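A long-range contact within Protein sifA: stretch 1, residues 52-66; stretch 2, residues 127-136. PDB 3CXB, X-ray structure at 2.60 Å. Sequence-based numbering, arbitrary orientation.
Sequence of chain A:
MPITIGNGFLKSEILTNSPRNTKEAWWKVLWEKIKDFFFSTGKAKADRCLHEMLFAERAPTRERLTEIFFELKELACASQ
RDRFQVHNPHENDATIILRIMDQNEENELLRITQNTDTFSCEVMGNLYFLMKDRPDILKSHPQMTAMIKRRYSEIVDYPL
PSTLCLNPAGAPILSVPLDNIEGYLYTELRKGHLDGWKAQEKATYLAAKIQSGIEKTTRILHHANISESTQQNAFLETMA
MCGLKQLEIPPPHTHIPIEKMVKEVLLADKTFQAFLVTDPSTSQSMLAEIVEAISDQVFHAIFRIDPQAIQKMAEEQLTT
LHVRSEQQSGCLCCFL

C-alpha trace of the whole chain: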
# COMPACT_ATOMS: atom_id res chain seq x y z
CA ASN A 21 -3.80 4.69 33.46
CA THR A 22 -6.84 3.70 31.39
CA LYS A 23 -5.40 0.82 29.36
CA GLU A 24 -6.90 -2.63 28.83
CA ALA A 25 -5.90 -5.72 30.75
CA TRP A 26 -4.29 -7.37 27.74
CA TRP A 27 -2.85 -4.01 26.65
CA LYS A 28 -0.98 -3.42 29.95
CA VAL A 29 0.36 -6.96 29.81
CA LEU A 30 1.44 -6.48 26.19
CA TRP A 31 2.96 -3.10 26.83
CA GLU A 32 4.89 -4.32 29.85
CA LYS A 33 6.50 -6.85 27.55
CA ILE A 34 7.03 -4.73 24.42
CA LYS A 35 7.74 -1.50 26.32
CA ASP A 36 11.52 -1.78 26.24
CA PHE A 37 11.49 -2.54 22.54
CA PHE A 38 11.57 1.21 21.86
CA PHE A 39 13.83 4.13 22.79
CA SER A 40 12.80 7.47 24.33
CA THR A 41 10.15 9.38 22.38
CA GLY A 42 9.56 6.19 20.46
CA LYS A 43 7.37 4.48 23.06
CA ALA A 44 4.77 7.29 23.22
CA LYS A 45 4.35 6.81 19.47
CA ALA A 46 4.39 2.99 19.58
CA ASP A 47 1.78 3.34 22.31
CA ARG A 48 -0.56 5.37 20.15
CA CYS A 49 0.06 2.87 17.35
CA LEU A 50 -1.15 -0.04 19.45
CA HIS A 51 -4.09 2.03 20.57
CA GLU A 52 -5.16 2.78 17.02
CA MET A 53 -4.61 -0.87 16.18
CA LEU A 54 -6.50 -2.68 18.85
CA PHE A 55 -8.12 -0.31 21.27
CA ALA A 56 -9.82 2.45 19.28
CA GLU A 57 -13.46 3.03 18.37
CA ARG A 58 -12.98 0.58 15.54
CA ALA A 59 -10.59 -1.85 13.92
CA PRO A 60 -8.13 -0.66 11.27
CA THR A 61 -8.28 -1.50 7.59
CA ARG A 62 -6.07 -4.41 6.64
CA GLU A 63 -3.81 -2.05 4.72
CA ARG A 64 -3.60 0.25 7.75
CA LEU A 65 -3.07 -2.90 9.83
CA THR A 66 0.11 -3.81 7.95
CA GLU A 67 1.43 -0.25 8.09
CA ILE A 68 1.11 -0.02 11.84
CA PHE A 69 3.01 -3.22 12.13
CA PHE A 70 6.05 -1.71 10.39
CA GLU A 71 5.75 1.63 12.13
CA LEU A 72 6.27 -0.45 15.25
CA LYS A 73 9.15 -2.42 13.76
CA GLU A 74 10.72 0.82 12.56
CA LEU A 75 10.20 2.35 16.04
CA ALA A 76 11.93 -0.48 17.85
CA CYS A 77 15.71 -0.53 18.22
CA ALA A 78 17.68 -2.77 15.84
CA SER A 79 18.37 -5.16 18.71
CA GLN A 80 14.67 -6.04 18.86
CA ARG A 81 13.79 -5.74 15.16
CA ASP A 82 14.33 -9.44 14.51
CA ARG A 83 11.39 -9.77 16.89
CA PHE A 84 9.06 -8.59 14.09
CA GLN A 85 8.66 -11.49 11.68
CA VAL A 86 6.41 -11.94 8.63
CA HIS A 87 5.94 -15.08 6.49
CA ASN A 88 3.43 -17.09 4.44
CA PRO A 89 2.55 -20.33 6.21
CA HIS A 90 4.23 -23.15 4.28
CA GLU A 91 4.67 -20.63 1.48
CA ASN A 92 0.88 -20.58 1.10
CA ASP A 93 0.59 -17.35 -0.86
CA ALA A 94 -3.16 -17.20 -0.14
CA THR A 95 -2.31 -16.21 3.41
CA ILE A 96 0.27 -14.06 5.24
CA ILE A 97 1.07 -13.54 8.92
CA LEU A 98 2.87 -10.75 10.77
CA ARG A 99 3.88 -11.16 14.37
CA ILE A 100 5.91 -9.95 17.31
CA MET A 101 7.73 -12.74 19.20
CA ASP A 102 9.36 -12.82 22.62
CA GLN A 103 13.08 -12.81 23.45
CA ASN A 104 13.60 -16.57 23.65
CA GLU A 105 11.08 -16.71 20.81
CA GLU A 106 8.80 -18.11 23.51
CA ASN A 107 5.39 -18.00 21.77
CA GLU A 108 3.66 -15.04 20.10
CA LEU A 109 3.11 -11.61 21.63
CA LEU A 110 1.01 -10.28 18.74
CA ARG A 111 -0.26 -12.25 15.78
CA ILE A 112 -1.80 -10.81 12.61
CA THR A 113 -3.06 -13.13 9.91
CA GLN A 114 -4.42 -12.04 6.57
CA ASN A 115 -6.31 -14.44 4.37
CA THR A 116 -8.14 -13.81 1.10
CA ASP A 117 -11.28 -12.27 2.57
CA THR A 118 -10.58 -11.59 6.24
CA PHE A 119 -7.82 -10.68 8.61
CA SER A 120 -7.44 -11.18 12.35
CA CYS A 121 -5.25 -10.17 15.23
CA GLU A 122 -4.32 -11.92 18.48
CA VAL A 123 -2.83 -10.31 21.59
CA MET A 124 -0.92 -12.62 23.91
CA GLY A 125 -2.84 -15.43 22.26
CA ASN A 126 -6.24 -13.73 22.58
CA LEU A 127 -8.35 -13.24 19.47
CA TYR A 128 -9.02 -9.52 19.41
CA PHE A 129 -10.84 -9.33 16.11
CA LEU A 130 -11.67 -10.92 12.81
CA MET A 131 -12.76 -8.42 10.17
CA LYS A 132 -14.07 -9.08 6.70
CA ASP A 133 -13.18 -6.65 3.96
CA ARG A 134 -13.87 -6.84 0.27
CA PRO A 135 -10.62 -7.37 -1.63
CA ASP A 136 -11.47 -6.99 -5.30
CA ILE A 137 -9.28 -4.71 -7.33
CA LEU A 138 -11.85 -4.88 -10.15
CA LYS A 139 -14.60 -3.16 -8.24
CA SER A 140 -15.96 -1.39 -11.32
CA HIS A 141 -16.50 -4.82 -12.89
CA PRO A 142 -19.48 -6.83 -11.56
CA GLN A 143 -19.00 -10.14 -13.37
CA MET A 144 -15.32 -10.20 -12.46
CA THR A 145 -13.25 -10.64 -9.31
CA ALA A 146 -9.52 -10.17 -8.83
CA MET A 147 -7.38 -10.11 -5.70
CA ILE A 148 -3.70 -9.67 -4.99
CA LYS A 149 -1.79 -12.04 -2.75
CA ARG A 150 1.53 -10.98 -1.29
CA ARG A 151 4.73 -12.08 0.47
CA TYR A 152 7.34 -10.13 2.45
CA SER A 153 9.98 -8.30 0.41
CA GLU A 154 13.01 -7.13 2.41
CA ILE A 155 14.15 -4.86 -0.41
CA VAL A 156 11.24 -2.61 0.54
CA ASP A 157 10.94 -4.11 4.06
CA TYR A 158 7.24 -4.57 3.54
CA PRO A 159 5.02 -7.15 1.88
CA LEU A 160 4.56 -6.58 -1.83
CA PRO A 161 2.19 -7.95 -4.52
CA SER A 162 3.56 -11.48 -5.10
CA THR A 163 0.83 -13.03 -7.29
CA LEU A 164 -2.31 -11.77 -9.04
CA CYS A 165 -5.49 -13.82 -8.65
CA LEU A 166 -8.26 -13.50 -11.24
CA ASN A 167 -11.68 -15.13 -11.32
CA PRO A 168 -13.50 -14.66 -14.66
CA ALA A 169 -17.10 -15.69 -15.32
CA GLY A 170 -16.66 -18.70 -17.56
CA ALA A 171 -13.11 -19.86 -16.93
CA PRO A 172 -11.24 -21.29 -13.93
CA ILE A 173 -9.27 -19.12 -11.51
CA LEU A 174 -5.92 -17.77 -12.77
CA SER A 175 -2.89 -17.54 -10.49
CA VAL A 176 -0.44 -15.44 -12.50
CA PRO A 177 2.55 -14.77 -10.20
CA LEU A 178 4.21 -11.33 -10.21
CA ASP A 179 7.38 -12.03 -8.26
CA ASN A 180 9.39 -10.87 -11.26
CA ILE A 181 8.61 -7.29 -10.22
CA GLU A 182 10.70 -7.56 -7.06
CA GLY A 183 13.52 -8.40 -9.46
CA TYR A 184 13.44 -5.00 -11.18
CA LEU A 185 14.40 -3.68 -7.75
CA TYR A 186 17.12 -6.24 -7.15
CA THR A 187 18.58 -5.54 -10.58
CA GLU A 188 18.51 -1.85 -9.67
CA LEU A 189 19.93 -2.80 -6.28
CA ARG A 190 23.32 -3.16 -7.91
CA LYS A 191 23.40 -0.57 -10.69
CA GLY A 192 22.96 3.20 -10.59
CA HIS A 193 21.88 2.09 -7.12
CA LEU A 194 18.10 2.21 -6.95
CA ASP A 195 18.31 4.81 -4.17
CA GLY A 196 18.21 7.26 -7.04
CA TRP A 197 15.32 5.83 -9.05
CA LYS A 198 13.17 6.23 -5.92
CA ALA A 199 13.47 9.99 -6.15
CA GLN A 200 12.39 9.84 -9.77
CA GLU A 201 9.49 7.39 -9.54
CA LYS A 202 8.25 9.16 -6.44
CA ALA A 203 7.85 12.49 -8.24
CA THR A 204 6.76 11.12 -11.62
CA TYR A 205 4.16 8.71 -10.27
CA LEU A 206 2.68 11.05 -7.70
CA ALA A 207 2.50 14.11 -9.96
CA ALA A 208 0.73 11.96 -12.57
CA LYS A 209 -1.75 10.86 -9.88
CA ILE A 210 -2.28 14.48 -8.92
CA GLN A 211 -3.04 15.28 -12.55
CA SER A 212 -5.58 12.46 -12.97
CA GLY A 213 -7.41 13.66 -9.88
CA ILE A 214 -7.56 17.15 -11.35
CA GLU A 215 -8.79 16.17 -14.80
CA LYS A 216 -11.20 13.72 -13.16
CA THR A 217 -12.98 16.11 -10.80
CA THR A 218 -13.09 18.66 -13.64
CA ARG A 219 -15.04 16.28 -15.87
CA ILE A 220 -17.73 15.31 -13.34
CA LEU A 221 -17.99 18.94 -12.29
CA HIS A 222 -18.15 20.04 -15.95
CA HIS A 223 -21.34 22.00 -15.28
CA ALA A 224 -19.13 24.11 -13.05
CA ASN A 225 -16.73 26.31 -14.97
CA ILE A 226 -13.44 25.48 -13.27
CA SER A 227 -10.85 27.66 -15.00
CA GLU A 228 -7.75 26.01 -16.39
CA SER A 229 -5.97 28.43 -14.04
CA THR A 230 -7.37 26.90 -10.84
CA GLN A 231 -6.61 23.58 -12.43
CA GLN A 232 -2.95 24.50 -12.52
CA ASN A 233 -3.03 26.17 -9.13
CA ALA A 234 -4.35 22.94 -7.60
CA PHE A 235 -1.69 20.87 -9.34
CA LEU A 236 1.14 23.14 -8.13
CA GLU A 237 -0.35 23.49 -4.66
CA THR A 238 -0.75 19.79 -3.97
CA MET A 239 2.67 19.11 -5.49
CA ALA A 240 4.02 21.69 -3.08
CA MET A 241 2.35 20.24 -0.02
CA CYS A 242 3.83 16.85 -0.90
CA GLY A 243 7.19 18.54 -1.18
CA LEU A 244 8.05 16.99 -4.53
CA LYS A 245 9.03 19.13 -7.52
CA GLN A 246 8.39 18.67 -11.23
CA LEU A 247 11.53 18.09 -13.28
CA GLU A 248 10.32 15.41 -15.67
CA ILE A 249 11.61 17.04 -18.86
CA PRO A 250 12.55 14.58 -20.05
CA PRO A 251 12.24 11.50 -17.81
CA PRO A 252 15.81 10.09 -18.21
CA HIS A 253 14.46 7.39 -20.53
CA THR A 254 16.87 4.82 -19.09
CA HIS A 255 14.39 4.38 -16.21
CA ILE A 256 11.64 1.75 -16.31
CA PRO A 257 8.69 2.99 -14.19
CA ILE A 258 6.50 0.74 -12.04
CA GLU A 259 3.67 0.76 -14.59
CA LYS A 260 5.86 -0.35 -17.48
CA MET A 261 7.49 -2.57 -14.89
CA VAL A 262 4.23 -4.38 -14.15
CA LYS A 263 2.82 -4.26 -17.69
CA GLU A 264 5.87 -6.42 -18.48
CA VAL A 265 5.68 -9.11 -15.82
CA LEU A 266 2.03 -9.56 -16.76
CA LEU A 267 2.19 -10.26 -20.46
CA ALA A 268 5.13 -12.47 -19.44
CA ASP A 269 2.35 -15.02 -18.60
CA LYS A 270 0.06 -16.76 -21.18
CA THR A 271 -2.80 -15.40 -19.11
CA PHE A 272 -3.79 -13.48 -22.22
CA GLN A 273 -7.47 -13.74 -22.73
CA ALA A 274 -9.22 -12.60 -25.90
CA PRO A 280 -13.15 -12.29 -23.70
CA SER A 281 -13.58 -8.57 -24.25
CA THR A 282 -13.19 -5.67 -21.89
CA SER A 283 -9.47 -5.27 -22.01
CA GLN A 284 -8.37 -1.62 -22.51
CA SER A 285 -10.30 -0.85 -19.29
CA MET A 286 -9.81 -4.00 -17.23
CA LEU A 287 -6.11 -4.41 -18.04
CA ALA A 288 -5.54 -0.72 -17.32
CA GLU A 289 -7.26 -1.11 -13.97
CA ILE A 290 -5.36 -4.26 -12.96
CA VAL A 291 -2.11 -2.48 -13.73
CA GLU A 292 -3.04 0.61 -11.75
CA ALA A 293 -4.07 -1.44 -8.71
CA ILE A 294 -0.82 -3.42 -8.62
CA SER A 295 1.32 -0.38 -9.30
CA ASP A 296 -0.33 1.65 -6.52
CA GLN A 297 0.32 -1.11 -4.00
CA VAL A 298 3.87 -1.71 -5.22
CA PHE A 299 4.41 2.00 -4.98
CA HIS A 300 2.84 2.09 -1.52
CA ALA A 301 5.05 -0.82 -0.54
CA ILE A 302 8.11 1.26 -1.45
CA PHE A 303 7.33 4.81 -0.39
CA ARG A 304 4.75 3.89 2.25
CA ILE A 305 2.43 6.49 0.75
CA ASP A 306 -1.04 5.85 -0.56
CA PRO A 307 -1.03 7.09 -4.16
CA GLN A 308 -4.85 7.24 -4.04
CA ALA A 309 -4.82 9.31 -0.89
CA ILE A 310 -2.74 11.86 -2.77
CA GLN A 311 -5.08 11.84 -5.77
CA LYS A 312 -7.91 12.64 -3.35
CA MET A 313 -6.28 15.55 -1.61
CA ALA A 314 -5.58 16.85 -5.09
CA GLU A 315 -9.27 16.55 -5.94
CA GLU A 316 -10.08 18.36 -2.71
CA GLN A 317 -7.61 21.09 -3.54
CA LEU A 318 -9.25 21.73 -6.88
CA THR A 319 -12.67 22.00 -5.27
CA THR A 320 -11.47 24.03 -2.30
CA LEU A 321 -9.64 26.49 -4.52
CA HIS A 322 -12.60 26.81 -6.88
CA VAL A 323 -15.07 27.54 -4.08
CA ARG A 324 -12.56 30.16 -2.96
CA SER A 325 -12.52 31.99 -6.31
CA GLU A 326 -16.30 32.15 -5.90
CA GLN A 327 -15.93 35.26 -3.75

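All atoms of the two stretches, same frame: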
# COMPACT_ATOMS: atom_id res chain seq x y z
N GLU A 52 -4.41 2.71 18.27
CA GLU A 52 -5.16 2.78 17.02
C GLU A 52 -5.46 1.37 16.49
O GLU A 52 -6.52 1.10 15.92
CB GLU A 52 -4.38 3.54 15.95
CG GLU A 52 -5.04 3.49 14.57
CD GLU A 52 -4.21 4.13 13.48
OE1 GLU A 52 -4.59 4.07 12.30
OE2 GLU A 52 -3.15 4.70 13.81
N MET A 53 -4.51 0.48 16.70
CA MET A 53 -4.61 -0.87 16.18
C MET A 53 -5.57 -1.79 16.85
O MET A 53 -6.26 -2.55 16.18
CB MET A 53 -3.25 -1.54 16.16
CG MET A 53 -3.29 -2.98 15.69
SD MET A 53 -1.68 -3.74 15.79
CE MET A 53 -2.05 -5.24 16.61
N LEU A 54 -5.64 -1.75 18.16
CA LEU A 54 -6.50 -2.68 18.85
C LEU A 54 -7.44 -2.10 19.85
O LEU A 54 -8.36 -2.78 20.27
CB LEU A 54 -5.66 -3.74 19.56
CG LEU A 54 -4.64 -4.49 18.72
CD1 LEU A 54 -3.47 -4.88 19.61
CD2 LEU A 54 -5.29 -5.72 18.09
N PHE A 55 -7.24 -0.85 20.25
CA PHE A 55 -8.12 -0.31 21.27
C PHE A 55 -8.78 1.01 20.95
O PHE A 55 -8.96 1.84 21.84
CB PHE A 55 -7.37 -0.20 22.60
CG PHE A 55 -6.46 -1.36 22.89
CD1 PHE A 55 -5.12 -1.33 22.49
CD2 PHE A 55 -6.93 -2.51 23.53
CE1 PHE A 55 -4.26 -2.42 22.73
CE2 PHE A 55 -6.09 -3.60 23.77
CZ PHE A 55 -4.75 -3.56 23.36
N ALA A 56 -9.15 1.21 19.69
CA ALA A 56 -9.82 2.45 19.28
C ALA A 56 -11.30 2.18 19.08
O ALA A 56 -11.77 1.08 19.36
CB ALA A 56 -9.22 2.99 18.01
N GLU A 57 -12.02 3.17 18.58
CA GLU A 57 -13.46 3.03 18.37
C GLU A 57 -13.76 1.91 17.38
O GLU A 57 -14.84 1.32 17.40
CB GLU A 57 -14.09 4.34 17.90
CG GLU A 57 -15.59 4.43 18.18
CD GLU A 57 -16.24 5.70 17.64
OE1 GLU A 57 -17.40 5.97 18.01
OE2 GLU A 57 -15.60 6.42 16.84
N ARG A 58 -12.81 1.64 16.51
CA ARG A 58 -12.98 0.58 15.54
C ARG A 58 -11.67 0.03 15.01
O ARG A 58 -10.62 0.64 15.13
CB ARG A 58 -13.88 1.04 14.38
CG ARG A 58 -13.34 2.11 13.46
CD ARG A 58 -14.44 2.50 12.49
NE ARG A 58 -13.97 3.36 11.42
CZ ARG A 58 -14.75 3.83 10.45
NH1 ARG A 58 -14.24 4.62 9.50
NH2 ARG A 58 -16.04 3.51 10.43
N ALA A 59 -11.75 -1.17 14.45
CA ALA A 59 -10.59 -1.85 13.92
C ALA A 59 -10.07 -1.18 12.66
O ALA A 59 -10.83 -0.61 11.87
CB ALA A 59 -10.94 -3.30 13.63
N PRO A 60 -8.76 -1.26 12.44
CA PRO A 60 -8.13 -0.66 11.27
C PRO A 60 -8.38 -1.48 10.02
O PRO A 60 -8.78 -2.65 10.08
CB PRO A 60 -6.66 -0.70 11.64
CG PRO A 60 -6.57 -2.06 12.35
CD PRO A 60 -7.79 -2.02 13.26
N THR A 61 -8.13 -0.86 8.88
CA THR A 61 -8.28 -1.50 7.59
C THR A 61 -7.14 -2.50 7.54
O THR A 61 -6.19 -2.39 8.32
CB THR A 61 -8.09 -0.48 6.48
OG1 THR A 61 -9.10 0.53 6.61
CG2 THR A 61 -8.21 -1.14 5.09
N ARG A 62 -7.20 -3.49 6.66
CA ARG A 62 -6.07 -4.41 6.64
C ARG A 62 -4.82 -3.64 6.18
O ARG A 62 -3.74 -3.81 6.75
CB ARG A 62 -6.33 -5.62 5.73
CG ARG A 62 -6.37 -5.35 4.25
CD ARG A 62 -6.17 -6.66 3.49
NE ARG A 62 -7.33 -7.54 3.58
CZ ARG A 62 -7.29 -8.86 3.41
NH1 ARG A 62 -6.14 -9.47 3.16
NH2 ARG A 62 -8.42 -9.57 3.49
N GLU A 63 -4.97 -2.78 5.18
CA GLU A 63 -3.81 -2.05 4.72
C GLU A 63 -3.22 -1.27 5.88
O GLU A 63 -2.03 -1.36 6.15
CB GLU A 63 -4.17 -1.13 3.57
CG GLU A 63 -3.01 -0.32 2.98
CD GLU A 63 -1.92 -1.17 2.30
OE1 GLU A 63 -1.39 -0.72 1.25
OE2 GLU A 63 -1.58 -2.27 2.81
N ARG A 64 -4.07 -0.54 6.60
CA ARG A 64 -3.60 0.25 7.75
C ARG A 64 -3.02 -0.68 8.83
O ARG A 64 -2.13 -0.30 9.60
CB ARG A 64 -4.74 1.10 8.30
CG ARG A 64 -4.40 1.94 9.51
CD ARG A 64 -3.25 2.88 9.23
NE ARG A 64 -2.84 3.62 10.43
CZ ARG A 64 -1.62 4.10 10.62
NH1 ARG A 64 -1.32 4.76 11.73
NH2 ARG A 64 -0.69 3.91 9.69
N LEU A 65 -3.56 -1.90 8.88
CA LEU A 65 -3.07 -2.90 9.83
C LEU A 65 -1.60 -3.17 9.53
O LEU A 65 -0.76 -3.06 10.42
CB LEU A 65 -3.81 -4.23 9.68
CG LEU A 65 -4.06 -5.02 10.96
CD1 LEU A 65 -4.58 -6.38 10.61
CD2 LEU A 65 -2.84 -5.14 11.79
N THR A 66 -1.28 -3.52 8.29
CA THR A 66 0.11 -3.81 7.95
C THR A 66 1.03 -2.62 8.19
O THR A 66 2.16 -2.81 8.67
CB THR A 66 0.29 -4.26 6.49
OG1 THR A 66 0.09 -3.14 5.62
CG2 THR A 66 -0.73 -5.36 6.14
N LEU A 127 -7.84 -13.72 20.75
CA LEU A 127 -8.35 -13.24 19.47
C LEU A 127 -8.97 -11.90 19.73
O LEU A 127 -9.92 -11.81 20.49
CB LEU A 127 -9.38 -14.22 18.93
CG LEU A 127 -10.26 -13.78 17.77
CD1 LEU A 127 -9.40 -13.36 16.60
CD2 LEU A 127 -11.19 -14.92 17.39
N TYR A 128 -8.44 -10.83 19.14
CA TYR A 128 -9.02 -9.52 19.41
C TYR A 128 -10.02 -9.09 18.36
O TYR A 128 -10.86 -8.24 18.62
CB TYR A 128 -7.94 -8.44 19.58
CG TYR A 128 -7.79 -7.94 21.01
CD1 TYR A 128 -8.37 -6.74 21.43
CD2 TYR A 128 -7.16 -8.73 21.98
CE1 TYR A 128 -8.33 -6.34 22.78
CE2 TYR A 128 -7.11 -8.35 23.31
CZ TYR A 128 -7.70 -7.17 23.71
OH TYR A 128 -7.67 -6.84 25.05
N PHE A 129 -9.89 -9.65 17.16
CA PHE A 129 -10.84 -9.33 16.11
C PHE A 129 -10.62 -10.07 14.81
O PHE A 129 -9.51 -10.44 14.46
CB PHE A 129 -10.89 -7.81 15.82
CG PHE A 129 -9.65 -7.24 15.20
CD1 PHE A 129 -8.94 -6.23 15.85
CD2 PHE A 129 -9.21 -7.66 13.94
CE1 PHE A 129 -7.81 -5.64 15.27
CE2 PHE A 129 -8.09 -7.08 13.35
CZ PHE A 129 -7.38 -6.06 14.02
N LEU A 130 -11.72 -10.29 14.10
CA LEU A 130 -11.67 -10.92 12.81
C LEU A 130 -12.59 -10.03 11.99
O LEU A 130 -13.78 -9.93 12.25
CB LEU A 130 -12.21 -12.34 12.89
CG LEU A 130 -11.87 -13.13 11.62
CD1 LEU A 130 -12.03 -14.60 11.92
CD2 LEU A 130 -12.79 -12.73 10.47
N MET A 131 -12.00 -9.32 11.02
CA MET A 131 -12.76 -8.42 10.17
C MET A 131 -12.90 -9.02 8.78
O MET A 131 -12.12 -9.90 8.38
CB MET A 131 -12.05 -7.06 10.07
CG MET A 131 -11.85 -6.36 11.40
SD MET A 131 -13.43 -5.96 12.15
CE MET A 131 -14.02 -4.62 11.03
N LYS A 132 -13.90 -8.58 8.04
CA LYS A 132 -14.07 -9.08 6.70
C LYS A 132 -14.13 -7.90 5.77
O LYS A 132 -15.05 -7.10 5.85
CB LYS A 132 -15.35 -9.89 6.58
CG LYS A 132 -15.75 -10.12 5.14
CD LYS A 132 -16.72 -11.26 4.99
CE LYS A 132 -16.05 -12.59 5.28
NZ LYS A 132 -16.93 -13.73 4.83
N ASP A 133 -13.15 -7.76 4.89
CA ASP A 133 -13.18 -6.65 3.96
C ASP A 133 -13.49 -7.19 2.58
O ASP A 133 -13.73 -8.38 2.41
CB ASP A 133 -11.86 -5.86 4.01
CG ASP A 133 -10.65 -6.71 3.69
OD1 ASP A 133 -10.72 -7.94 3.84
OD2 ASP A 133 -9.61 -6.12 3.30
N ARG A 134 -13.52 -6.33 1.58
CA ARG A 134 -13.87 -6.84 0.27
C ARG A 134 -12.79 -6.63 -0.76
O ARG A 134 -12.87 -5.75 -1.60
CB ARG A 134 -15.20 -6.22 -0.18
CG ARG A 134 -16.37 -6.77 0.65
CD ARG A 134 -17.69 -6.06 0.39
NE ARG A 134 -18.70 -6.48 1.36
CZ ARG A 134 -19.94 -6.01 1.42
NH1 ARG A 134 -20.78 -6.46 2.34
NH2 ARG A 134 -20.34 -5.08 0.56
N PRO A 135 -11.74 -7.46 -0.69
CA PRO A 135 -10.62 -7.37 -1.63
C PRO A 135 -11.05 -7.76 -3.04
O PRO A 135 -11.36 -8.93 -3.31
CB PRO A 135 -9.61 -8.34 -1.03
CG PRO A 135 -10.50 -9.40 -0.44
CD PRO A 135 -11.55 -8.57 0.26
N ASP A 136 -11.11 -6.77 -3.92
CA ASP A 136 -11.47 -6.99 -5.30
C ASP A 136 -11.00 -5.74 -5.99
O ASP A 136 -11.64 -4.69 -5.89
CB ASP A 136 -12.98 -7.14 -5.51
CG ASP A 136 -13.34 -7.34 -6.99
OD1 ASP A 136 -14.54 -7.31 -7.35
OD2 ASP A 136 -12.41 -7.53 -7.81
O HOH W 1 -9.76 -3.83 4.72

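What sits at the centre of the contact? Phe 129, on the strand, gives up more surface than any other residue here, 91 of the 487 Å² buried in total. Its CA-to-CB bond points toward stretch 1, and chi1 in the p well (69°) carries the ring in among Leu 54, Ala 59, Pro 60 and Leu 65. The methyl of Ala 59 lies over one face, its CB 4.2 Å from the centroid of the Phe 129 ring and 13° off the normal, a CH-pi contact that a small side chain makes at close range. At the ring edge, Phe 129 CE1 comes 3.6 Å from the backbone atom Met 53 O.

How do the neighbours extend this apolar patch? Leu 54, with chi1 m and chi2 t, brings CD2 3.8 Å from Phe 129 CE1 and 4.1 Å from Tyr 128 CB, so one methyl touches two successive strand residues. Met 131 folds compactly, all three chi angles m, and its CG packs 3.9 Å from Ala 59 CB.

Why does Phe 55 reach the strand although its CA-to-CB bond points sideways? Its chi1 of -40° and chi2 of 91° bring the ring's end nearer, placing Phe 55 CE2 3.7 Å from Tyr 128 CE1. The planes meet obliquely at 75°. Tyr 128 contributes from an off-well chi1 of -109°.

What fastens the polar end? Arg 62 starts sideways, but its p, t, p chi1 to chi3 turn the guanidinium to Asp 133. The carboxylate, with chi1 p, meets the guanidinium edge in a two-pronged salt bridge: Arg 62 NE donates to Asp 133 OD2 at 2.7 Å and Arg 62 NH2 to Asp 133 OD1 at 2.8 Å. A water reinforces it, accepting from Arg 62 N (3.2 Å) and donating to Asp 133 OD2 (2.7 Å).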